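Local coordinates for L-lysine 6-oxidase (Marinomonas mediterranea, PDB 3WEU), which oxidises the epsilon-amino group of free L-lysine with a cysteine tryptophylquinone cofactor, releasing ammonium and the hydrogen peroxide that makes it antibacterial, at residues 354-364 and 395-404; 97-105 and 383-394. All coordinates share one frame; numbering follows the deposited sequence.

Contact 1 of 2, residues 354-364 and 395-404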
loop_
_atom_site.group_PDB
_atom_site.type_symbol
_atom_site.label_atom_id
_atom_site.label_comp_id
_atom_site.label_asym_id
_atom_site.label_seq_id
_atom_site.Cartn_x
_atom_site.Cartn_y
_atom_site.Cartn_z
ATOM N N ILE A 354 -20.483 29.246 17.130
ATOM C CA ILE A 354 -19.326 28.425 17.354
ATOM C C ILE A 354 -19.147 28.094 18.850
ATOM O O ILE A 354 -19.319 28.974 19.682
ATOM C CB ILE A 354 -18.110 29.225 16.856
ATOM C CG1 ILE A 354 -18.135 29.247 15.303
ATOM C CG2 ILE A 354 -16.828 28.686 17.428
ATOM C CD1 ILE A 354 -17.095 30.230 14.798
ATOM N N GLY A 355 -18.769 26.860 19.155
ATOM C CA GLY A 355 -18.506 26.411 20.513
ATOM C C GLY A 355 -19.710 26.145 21.356
ATOM O O GLY A 355 -19.574 26.067 22.560
ATOM N N ASP A 356 -20.926 25.985 20.783
ATOM C CA ASP A 356 -22.084 25.771 21.588
ATOM C C ASP A 356 -22.555 24.332 21.261
ATOM O O ASP A 356 -23.026 24.066 20.173
ATOM C CB ASP A 356 -23.069 26.804 21.179
ATOM C CG ASP A 356 -24.314 26.832 22.018
ATOM O OD1 ASP A 356 -24.668 25.840 22.736
ATOM O OD2 ASP A 356 -24.982 27.900 21.916
ATOM N N TYR A 357 -22.295 23.384 22.117
ATOM C CA TYR A 357 -22.509 21.989 21.818
ATOM C C TYR A 357 -23.791 21.423 22.385
ATOM O O TYR A 357 -24.423 20.537 21.748
ATOM C CB TYR A 357 -21.268 21.148 22.277
ATOM C CG TYR A 357 -20.073 21.565 21.521
ATOM C CD1 TYR A 357 -19.934 21.193 20.167
ATOM C CD2 TYR A 357 -19.115 22.449 22.061
ATOM C CE1 TYR A 357 -18.871 21.639 19.405
ATOM C CE2 TYR A 357 -18.061 22.892 21.313
ATOM C CZ TYR A 357 -17.930 22.493 20.008
ATOM O OH TYR A 357 -16.941 22.971 19.210
ATOM N N ASP A 358 -24.250 21.946 23.529
ATOM C CA ASP A 358 -25.400 21.371 24.158
ATOM C C ASP A 358 -26.681 21.928 23.580
ATOM O O ASP A 358 -27.276 22.797 24.154
ATOM C CB ASP A 358 -25.361 21.525 25.693
ATOM C CG ASP A 358 -26.432 20.703 26.394
ATOM O OD1 ASP A 358 -27.092 19.819 25.796
ATOM O OD2 ASP A 358 -26.622 20.918 27.609
ATOM N N GLN A 359 -27.078 21.377 22.434
ATOM C CA GLN A 359 -28.069 21.950 21.555
ATOM C C GLN A 359 -28.906 20.796 21.063
ATOM O O GLN A 359 -28.482 19.645 21.162
ATOM C CB GLN A 359 -27.371 22.682 20.397
ATOM C CG GLN A 359 -26.733 24.045 20.844
ATOM C CD GLN A 359 -26.803 25.049 19.735
ATOM O OE1 GLN A 359 -27.876 25.566 19.403
ATOM N NE2 GLN A 359 -25.687 25.229 19.072
ATOM N N PRO A 360 -30.074 21.103 20.515
ATOM C CA PRO A 360 -31.004 20.025 20.187
ATOM C C PRO A 360 -30.496 18.976 19.152
ATOM O O PRO A 360 -30.970 17.827 19.212
ATOM C CB PRO A 360 -32.244 20.751 19.635
ATOM C CG PRO A 360 -32.037 22.216 19.980
ATOM C CD PRO A 360 -30.633 22.447 20.304
ATOM N N GLN A 361 -29.653 19.362 18.199
ATOM C CA GLN A 361 -29.189 18.387 17.182
ATOM C C GLN A 361 -28.118 17.446 17.697
ATOM O O GLN A 361 -27.730 16.540 16.979
ATOM C CB GLN A 361 -28.800 19.103 15.900
ATOM C CG GLN A 361 -30.040 19.736 15.260
ATOM C CD GLN A 361 -29.773 20.404 13.948
ATOM O OE1 GLN A 361 -29.823 21.660 13.813
ATOM N NE2 GLN A 361 -29.580 19.590 12.950
ATOM N N GLN A 362 -27.680 17.621 18.959
ATOM C CA GLN A 362 -26.818 16.669 19.641
ATOM C C GLN A 362 -27.577 15.670 20.471
ATOM O O GLN A 362 -26.962 14.808 21.091
ATOM C CB GLN A 362 -25.708 17.406 20.448
ATOM C CG GLN A 362 -24.546 17.841 19.608
ATOM C CD GLN A 362 -24.970 18.782 18.466
ATOM O OE1 GLN A 362 -25.110 18.384 17.318
ATOM N NE2 GLN A 362 -25.193 20.027 18.797
ATOM N N VAL A 363 -28.915 15.791 20.512
ATOM C CA VAL A 363 -29.767 14.903 21.236
ATOM C C VAL A 363 -30.340 13.842 20.296
ATOM O O VAL A 363 -30.996 14.138 19.304
ATOM C CB VAL A 363 -30.925 15.665 21.895
ATOM C CG1 VAL A 363 -31.752 14.757 22.775
ATOM C CG2 VAL A 363 -30.378 16.795 22.801
ATOM N N LEU A 364 -30.115 12.594 20.649
ATOM C CA LEU A 364 -30.624 11.500 19.824
ATOM C C LEU A 364 -32.071 11.209 20.146
ATOM O O LEU A 364 -32.886 11.206 19.256
ATOM C CB LEU A 364 -29.825 10.248 20.102
ATOM C CG LEU A 364 -30.377 8.972 19.496
ATOM C CD1 LEU A 364 -30.291 9.109 17.999
ATOM C CD2 LEU A 364 -29.616 7.735 19.983
ATOM N N THR A 395 -10.478 23.957 19.060
ATOM C CA THR A 395 -11.161 23.514 20.262
ATOM C C THR A 395 -12.643 23.791 20.138
ATOM O O THR A 395 -13.408 23.428 21.021
ATOM C CB THR A 395 -10.617 24.195 21.551
ATOM O OG1 THR A 395 -10.683 25.595 21.364
ATOM C CG2 THR A 395 -9.174 23.799 21.863
ATOM N N ASP A 396 -13.068 24.388 19.046
ATOM C CA ASP A 396 -14.442 24.768 18.903
ATOM C C ASP A 396 -15.021 24.439 17.486
ATOM O O ASP A 396 -15.846 25.162 16.959
ATOM C CB ASP A 396 -14.661 26.215 19.239
ATOM C CG ASP A 396 -13.852 27.129 18.415
ATOM O OD1 ASP A 396 -13.133 26.678 17.516
ATOM O OD2 ASP A 396 -13.910 28.319 18.744
ATOM N N ASN A 397 -14.539 23.340 16.923
ATOM C CA ASN A 397 -15.066 22.821 15.655
ATOM C C ASN A 397 -16.580 22.604 15.796
ATOM O O ASN A 397 -17.052 22.053 16.826
ATOM C CB ASN A 397 -14.359 21.533 15.370
ATOM C CG ASN A 397 -14.732 20.959 14.015
ATOM O OD1 ASN A 397 -14.894 21.692 12.999
ATOM N ND2 ASN A 397 -14.964 19.633 14.014
ATOM N N VAL A 398 -17.335 23.032 14.802
ATOM C CA VAL A 398 -18.805 22.952 14.880
ATOM C C VAL A 398 -19.238 21.506 14.673
ATOM O O VAL A 398 -18.808 20.847 13.682
ATOM C CB VAL A 398 -19.440 23.837 13.833
ATOM C CG1 VAL A 398 -20.971 23.724 13.784
ATOM C CG2 VAL A 398 -19.078 25.313 14.122
ATOM N N VAL A 399 -20.101 21.070 15.582
ATOM C CA VAL A 399 -20.682 19.708 15.581
ATOM C C VAL A 399 -22.173 19.840 15.276
ATOM O O VAL A 399 -22.851 20.745 15.726
ATOM C CB VAL A 399 -20.494 19.084 16.963
ATOM C CG1 VAL A 399 -21.271 17.798 17.180
ATOM C CG2 VAL A 399 -19.018 18.873 17.201
ATOM N N GLU A 400 -22.703 18.904 14.484
ATOM C CA GLU A 400 -24.153 18.828 14.305
ATOM C C GLU A 400 -24.491 17.365 14.034
ATOM O O GLU A 400 -24.383 16.885 12.933
ATOM C CB GLU A 400 -24.625 19.745 13.185
ATOM C CG GLU A 400 -26.114 19.807 13.141
ATOM C CD GLU A 400 -26.631 20.216 11.791
ATOM O OE1 GLU A 400 -26.827 21.468 11.617
ATOM O OE2 GLU A 400 -26.844 19.324 10.890
ATOM N N LYS A 401 -24.811 16.660 15.075
ATOM C CA LYS A 401 -24.770 15.179 15.038
ATOM C C LYS A 401 -25.959 14.587 14.294
ATOM O O LYS A 401 -25.794 13.612 13.487
ATOM C CB LYS A 401 -24.778 14.645 16.422
ATOM C CG LYS A 401 -23.498 14.865 17.192
ATOM C CD LYS A 401 -23.562 14.153 18.540
ATOM C CE LYS A 401 -22.173 14.223 19.201
ATOM N NZ LYS A 401 -22.179 13.366 20.419
ATOM N N PHE A 402 -27.156 15.129 14.585
ATOM C CA PHE A 402 -28.439 14.569 14.085
ATOM C C PHE A 402 -29.300 15.567 13.370
ATOM O O PHE A 402 -29.181 16.795 13.561
ATOM C CB PHE A 402 -29.243 13.923 15.247
ATOM C CG PHE A 402 -28.434 12.892 16.023
ATOM C CD1 PHE A 402 -28.147 11.647 15.442
ATOM C CD2 PHE A 402 -28.000 13.141 17.305
ATOM C CE1 PHE A 402 -27.418 10.705 16.089
ATOM C CE2 PHE A 402 -27.264 12.193 17.969
ATOM C CZ PHE A 402 -26.972 10.972 17.380
ATOM N N LEU A 403 -30.121 15.028 12.484
ATOM C CA LEU A 403 -30.825 15.851 11.526
ATOM C C LEU A 403 -31.969 16.635 12.105
ATOM O O LEU A 403 -32.628 16.188 13.015
ATOM C CB LEU A 403 -31.320 14.988 10.337
ATOM C CG LEU A 403 -31.809 15.657 9.069
ATOM C CD1 LEU A 403 -30.716 16.518 8.438
ATOM C CD2 LEU A 403 -32.322 14.617 8.100
ATOM N N ALA A 404 -32.229 17.811 11.533
ATOM C CA ALA A 404 -33.508 18.557 11.730
ATOM C C ALA A 404 -34.010 18.879 10.347
ATOM O O ALA A 404 -33.250 18.883 9.335
ATOM C CB ALA A 404 -33.259 19.874 12.487
HETATM O O HOH W 1 -30.399 19.793 9.872
HETATM O O HOH W 2 -24.504 14.020 22.078
#

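Contact 2 of 2, residues 97-105 and 383-394. With SO4 (sulfate ion), chain C.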
loop_
_atom_site.group_PDB
_atom_site.type_symbol
_atom_site.label_atom_id
_atom_site.label_comp_id
_atom_site.label_asym_id
_atom_site.label_seq_id
_atom_site.Cartn_x
_atom_site.Cartn_y
_atom_site.Cartn_z
ATOM N N TYR A 97 -10.475 23.933 -1.346
ATOM C CA TYR A 97 -10.081 23.395 -0.052
ATOM C C TYR A 97 -10.498 21.955 0.149
ATOM O O TYR A 97 -11.506 21.505 -0.377
ATOM C CB TYR A 97 -10.744 24.207 1.055
ATOM C CG TYR A 97 -10.338 25.642 1.093
ATOM C CD1 TYR A 97 -9.140 26.012 1.747
ATOM C CD2 TYR A 97 -11.128 26.630 0.593
ATOM C CE1 TYR A 97 -8.741 27.325 1.836
ATOM C CE2 TYR A 97 -10.712 27.973 0.682
ATOM C CZ TYR A 97 -9.501 28.271 1.309
ATOM O OH TYR A 97 -9.064 29.484 1.468
ATOM N N GLU A 98 -9.746 21.251 0.966
ATOM C CA GLU A 98 -10.130 19.939 1.438
ATOM C C GLU A 98 -11.481 20.070 2.219
ATOM O O GLU A 98 -11.685 21.070 2.930
ATOM C CB GLU A 98 -9.028 19.399 2.371
ATOM C CG GLU A 98 -7.788 18.892 1.642
ATOM C CD GLU A 98 -6.837 18.088 2.541
ATOM O OE1 GLU A 98 -7.050 17.979 3.782
ATOM O OE2 GLU A 98 -5.864 17.526 1.974
ATOM N N PHE A 99 -12.366 19.077 2.092
ATOM C CA PHE A 99 -13.605 19.126 2.823
ATOM C C PHE A 99 -13.392 18.705 4.288
ATOM O O PHE A 99 -12.898 17.636 4.601
ATOM C CB PHE A 99 -14.711 18.272 2.171
ATOM C CG PHE A 99 -16.062 18.494 2.841
ATOM C CD1 PHE A 99 -16.771 19.666 2.619
ATOM C CD2 PHE A 99 -16.552 17.563 3.735
ATOM C CE1 PHE A 99 -17.963 19.903 3.248
ATOM C CE2 PHE A 99 -17.746 17.824 4.383
ATOM C CZ PHE A 99 -18.445 18.962 4.118
ATOM N N ARG A 100 -13.720 19.632 5.186
ATOM C CA ARG A 100 -13.718 19.427 6.607
ATOM C C ARG A 100 -15.028 19.795 7.283
ATOM O O ARG A 100 -15.081 20.737 8.130
ATOM C CB ARG A 100 -12.589 20.263 7.194
ATOM C CG ARG A 100 -11.249 19.600 6.892
ATOM C CD ARG A 100 -10.184 20.379 7.612
ATOM N NE ARG A 100 -8.852 19.776 7.504
ATOM C CZ ARG A 100 -7.785 20.215 8.173
ATOM N NH1 ARG A 100 -7.858 21.293 8.946
ATOM N NH2 ARG A 100 -6.630 19.568 8.039
ATOM N N GLU A 101 -16.098 19.075 6.889
ATOM C CA GLU A 101 -17.369 19.317 7.433
ATOM C C GLU A 101 -17.756 20.790 7.372
ATOM O O GLU A 101 -17.748 21.385 6.277
ATOM C CB GLU A 101 -17.439 18.684 8.823
ATOM C CG GLU A 101 -17.114 17.210 8.814
ATOM C CD GLU A 101 -15.607 16.902 8.794
ATOM O OE1 GLU A 101 -14.844 17.411 9.653
ATOM O OE2 GLU A 101 -15.219 16.173 7.876
ATOM N N LEU A 102 -18.093 21.391 8.508
ATOM C CA LEU A 102 -18.656 22.717 8.496
ATOM C C LEU A 102 -17.624 23.841 8.499
ATOM O O LEU A 102 -17.996 25.032 8.403
ATOM C CB LEU A 102 -19.583 22.904 9.653
ATOM C CG LEU A 102 -21.040 22.497 9.610
ATOM C CD1 LEU A 102 -21.850 22.556 8.342
ATOM C CD2 LEU A 102 -21.653 21.701 10.712
ATOM N N ASN A 103 -16.342 23.460 8.520
ATOM C CA ASN A 103 -15.293 24.510 8.479
ATOM C C ASN A 103 -15.351 25.159 7.142
ATOM O O ASN A 103 -15.391 24.481 6.072
ATOM C CB ASN A 103 -13.929 23.922 8.730
ATOM C CG ASN A 103 -13.771 23.430 10.183
ATOM O OD1 ASN A 103 -13.697 24.220 11.147
ATOM N ND2 ASN A 103 -13.844 22.145 10.343
ATOM N N GLY A 104 -15.320 26.485 7.171
ATOM C CA GLY A 104 -15.425 27.237 5.950
ATOM C C GLY A 104 -16.765 27.820 5.719
ATOM O O GLY A 104 -16.906 28.677 4.884
ATOM N N ASN A 105 -17.764 27.366 6.479
ATOM C CA ASN A 105 -19.157 27.838 6.339
ATOM C C ASN A 105 -19.405 29.120 7.136
ATOM O O ASN A 105 -19.439 29.128 8.397
ATOM C CB ASN A 105 -20.110 26.711 6.791
ATOM C CG ASN A 105 -21.577 27.021 6.559
ATOM O OD1 ASN A 105 -22.001 28.154 6.392
ATOM N ND2 ASN A 105 -22.388 25.954 6.640
ATOM N N SER A 383 -25.259 17.442 9.811
ATOM C CA SER A 383 -24.223 17.920 8.927
ATOM C C SER A 383 -22.803 17.819 9.531
ATOM O O SER A 383 -21.863 18.142 8.860
ATOM C CB SER A 383 -24.565 19.290 8.347
ATOM O OG SER A 383 -25.659 19.246 7.417
ATOM N N ASN A 384 -22.668 17.446 10.805
ATOM C CA ASN A 384 -21.399 16.955 11.298
ATOM C C ASN A 384 -21.438 15.988 12.431
ATOM O O ASN A 384 -21.345 16.365 13.620
ATOM C CB ASN A 384 -20.393 18.077 11.625
ATOM C CG ASN A 384 -19.098 17.503 12.089
ATOM O OD1 ASN A 384 -18.750 16.403 11.693
ATOM N ND2 ASN A 384 -18.333 18.260 12.855
ATOM N N SER A 385 -21.527 14.715 12.067
ATOM C CA SER A 385 -21.433 13.601 12.966
ATOM C C SER A 385 -20.040 12.931 12.896
ATOM O O SER A 385 -19.879 11.839 13.403
ATOM C CB SER A 385 -22.476 12.552 12.571
ATOM O OG SER A 385 -22.378 12.267 11.147
ATOM N N VAL A 386 -19.111 13.558 12.203
ATOM C CA VAL A 386 -17.834 12.983 11.803
ATOM C C VAL A 386 -16.664 13.476 12.647
ATOM O O VAL A 386 -15.825 12.670 13.120
ATOM C CB VAL A 386 -17.581 13.332 10.315
ATOM C CG1 VAL A 386 -16.255 12.768 9.855
ATOM C CG2 VAL A 386 -18.682 12.652 9.459
ATOM N N SER A 387 -16.589 14.775 12.871
ATOM C CA SER A 387 -15.414 15.334 13.641
ATOM C C SER A 387 -15.834 15.993 14.959
ATOM O O SER A 387 -16.890 16.577 15.063
ATOM C CB SER A 387 -14.636 16.316 12.738
ATOM O OG SER A 387 -15.500 17.366 12.290
ATOM N N SER A 388 -15.030 15.828 15.990
ATOM C CA SER A 388 -15.329 16.388 17.289
ATOM C C SER A 388 -14.954 17.839 17.399
ATOM O O SER A 388 -14.265 18.396 16.531
ATOM C CB SER A 388 -14.501 15.603 18.348
ATOM O OG SER A 388 -14.851 14.256 18.431
ATOM N N SER A 389 -15.325 18.444 18.517
ATOM C CA SER A 389 -15.020 19.846 18.818
ATOM C C SER A 389 -13.527 20.107 18.748
ATOM O O SER A 389 -13.125 21.222 18.405
ATOM C CB SER A 389 -15.501 20.202 20.234
ATOM O OG SER A 389 -14.887 19.395 21.246
ATOM N N ASN A 390 -12.720 19.076 19.077
ATOM C CA ASN A 390 -11.270 19.241 19.196
ATOM C C ASN A 390 -10.443 18.684 18.070
ATOM O O ASN A 390 -9.272 18.428 18.255
ATOM C CB ASN A 390 -10.737 18.717 20.540
ATOM C CG ASN A 390 -10.912 17.225 20.704
ATOM O OD1 ASN A 390 -11.810 16.630 20.113
ATOM N ND2 ASN A 390 -10.112 16.626 21.550
ATOM N N PHE A 391 -11.038 18.517 16.888
ATOM C CA PHE A 391 -10.295 18.098 15.692
ATOM C C PHE A 391 -9.669 19.282 15.020
ATOM O O PHE A 391 -9.983 20.445 15.347
ATOM C CB PHE A 391 -11.250 17.440 14.690
ATOM C CG PHE A 391 -11.446 15.953 14.888
ATOM C CD1 PHE A 391 -11.521 15.398 16.162
ATOM C CD2 PHE A 391 -11.665 15.130 13.756
ATOM C CE1 PHE A 391 -11.730 14.039 16.318
ATOM C CE2 PHE A 391 -11.888 13.763 13.906
ATOM C CZ PHE A 391 -11.952 13.235 15.197
ATOM N N TYR A 392 -8.737 18.978 14.135
ATOM C CA TYR A 392 -8.111 19.926 13.232
ATOM C C TYR A 392 -7.338 21.022 13.970
ATOM O O TYR A 392 -7.298 22.143 13.499
ATOM C CB TYR A 392 -9.155 20.572 12.319
ATOM C CG TYR A 392 -10.022 19.585 11.567
ATOM C CD1 TYR A 392 -9.452 18.559 10.819
ATOM C CD2 TYR A 392 -11.413 19.688 11.602
ATOM C CE1 TYR A 392 -10.253 17.646 10.109
ATOM C CE2 TYR A 392 -12.219 18.817 10.869
ATOM C CZ TYR A 392 -11.662 17.803 10.130
ATOM O OH TYR A 392 -12.473 16.918 9.415
ATOM N N ASP A 393 -6.819 20.682 15.152
ATOM C CA ASP A 393 -6.151 21.616 16.045
ATOM C C ASP A 393 -7.055 22.736 16.483
ATOM O O ASP A 393 -6.592 23.766 16.845
ATOM C CB ASP A 393 -4.847 22.131 15.399
ATOM C CG ASP A 393 -3.897 21.004 15.100
ATOM O OD1 ASP A 393 -3.790 20.047 15.894
ATOM O OD2 ASP A 393 -3.254 21.031 14.081
ATOM N N LEU A 394 -8.376 22.527 16.514
ATOM C CA LEU A 394 -9.299 23.506 16.993
ATOM C C LEU A 394 -9.791 23.082 18.354
ATOM O O LEU A 394 -9.635 21.947 18.738
ATOM C CB LEU A 394 -10.555 23.561 16.078
ATOM C CG LEU A 394 -10.237 23.786 14.583
ATOM C CD1 LEU A 394 -11.518 23.788 13.743
ATOM C CD2 LEU A 394 -9.474 25.123 14.407
HETATM S S SO4 C . -10.561 16.172 0.337
HETATM O O1 SO4 C . -9.658 16.398 1.525
HETATM O O2 SO4 C . -9.698 16.563 -0.856
HETATM O O3 SO4 C . -10.896 14.708 0.205
HETATM O O4 SO4 C . -11.898 16.910 0.415
HETATM O O HOH W 3 -6.826 23.245 11.068
#

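Contact 1 of 2, residues 354-364 and 395-404
Q361 meets F402 through both its backbone and its side chain. F402 N donates to Q361 O (2.8 Å), while Q361 NE2 returns a nearly straight bond to F402 O (2.9 Å, 169° at the hydrogen); each donor lies in the plane of the carbonyl it meets. The Q361 chain reaches this point extended beyond CG (chi2 -177°), its amide lying obliquely beside the E400 carboxylate, whose OE2 is taken by S383 N. Water 1 joins Q361 NE2 to A404 N. Q362, the next residue, is bent at chi2 (58°), which carries its amide to the strand: OE1 accepts from K401 N at 2.8 Å, and NE2 donates to Y357 O within its own segment. The F402 ring is sandwiched between K401 CB on one face and L364 CD1 on the other, the latter a CH-pi contact 4.0 Å from the centroid. Further along, Y357 OH donates to N397 O (2.6 Å) from above the carbonyl plane, and its CE1 packs on V399 CG2 at 3.5 Å. I354 CG2 closes this end against D396, whose OD1 is salt-bridged to R117. The D350 carboxylate accepts from Q361 N and Q362 NE2 through its two oxygens. The arrangement is that of a loop with a 3-10 turn, 360-362, lying along a short strand, 400-402, and joined to the strand backbone by one backbone bond and by the side-chain amides of two glutamines.

Contact 2 of 2, residues 97-105 and 383-394
Two irregular loops meet here through successive tight turns: a type II' turn, R100 to N103, faces the 383-394 loop, which ends in a type I' turn from F391 to L394. E101, at the second position of the type II' turn, has a positive phi and directs its side chain at the other loop. Its OE1 takes two hydroxyl donors, S387 OG at 2.7 Å and Y392 OH at 2.4 Å, the latter a distance too short to be taken at face value. The carboxylate is nearly coplanar with the Y392 ring, whereas S387 comes from above the carboxylate plane. A bend at chi2 (81°) brings the acid round to these hydroxyls and leaves CG against N384 OD1 (3.4 Å). R100 runs extended over one face of the Y392 ring: CD sits above the ring centre, a CH-pi contact 3.7 Å from the centroid, and the guanidinium follows on over the CD1 edge of the ring, its plane only 12° from that of the ring. F391 CB lies over the opposite face, toward its rim.

The 383-394 loop opens with a classic beta bulge in which S383 and N384 both face E400; N384 also starts an Asx turn. N384 OD1 accepts from V386 N (2.9 Å) and, on a lone pair, from S387 N, while ND2 donates to S387 OG and to V398 O. S387 OG, held also by N397 ND2, is thereby positioned for the acid. N103 ND2 donates to R100 O (2.9 Å) inside its turn and to N397 OD1; its amide stands almost perpendicular to the Y392 ring, and OD1 lies 3.4 Å from L394 CD1. Before the turn, F99 N gives a straight bond to O4 of a sulfate, probably from the crystallisation liquor, which R122 also holds.

In the fold
From the N terminus, the chain enters contact 2 first, at 97-105, in the loop between strand 80-91 and helix 129-134. Contact 1 begins at 354-364, after helix 336-344. The chain then makes strand 381-382 and returns as 383-394, closing a loop of 277 residues for contact 2; 395-404 follows directly and closes the 30-residue loop of contact 1. The segments therefore alternate and the two contacts cross, their centres about 12 Å apart. They also touch where Y357 packs on S389 and the K401 backbone on S385. Contact 2 joins the N-terminal and C-terminal family regions, while contact 1 ties the loop after helix 336-344 to strand 400-402.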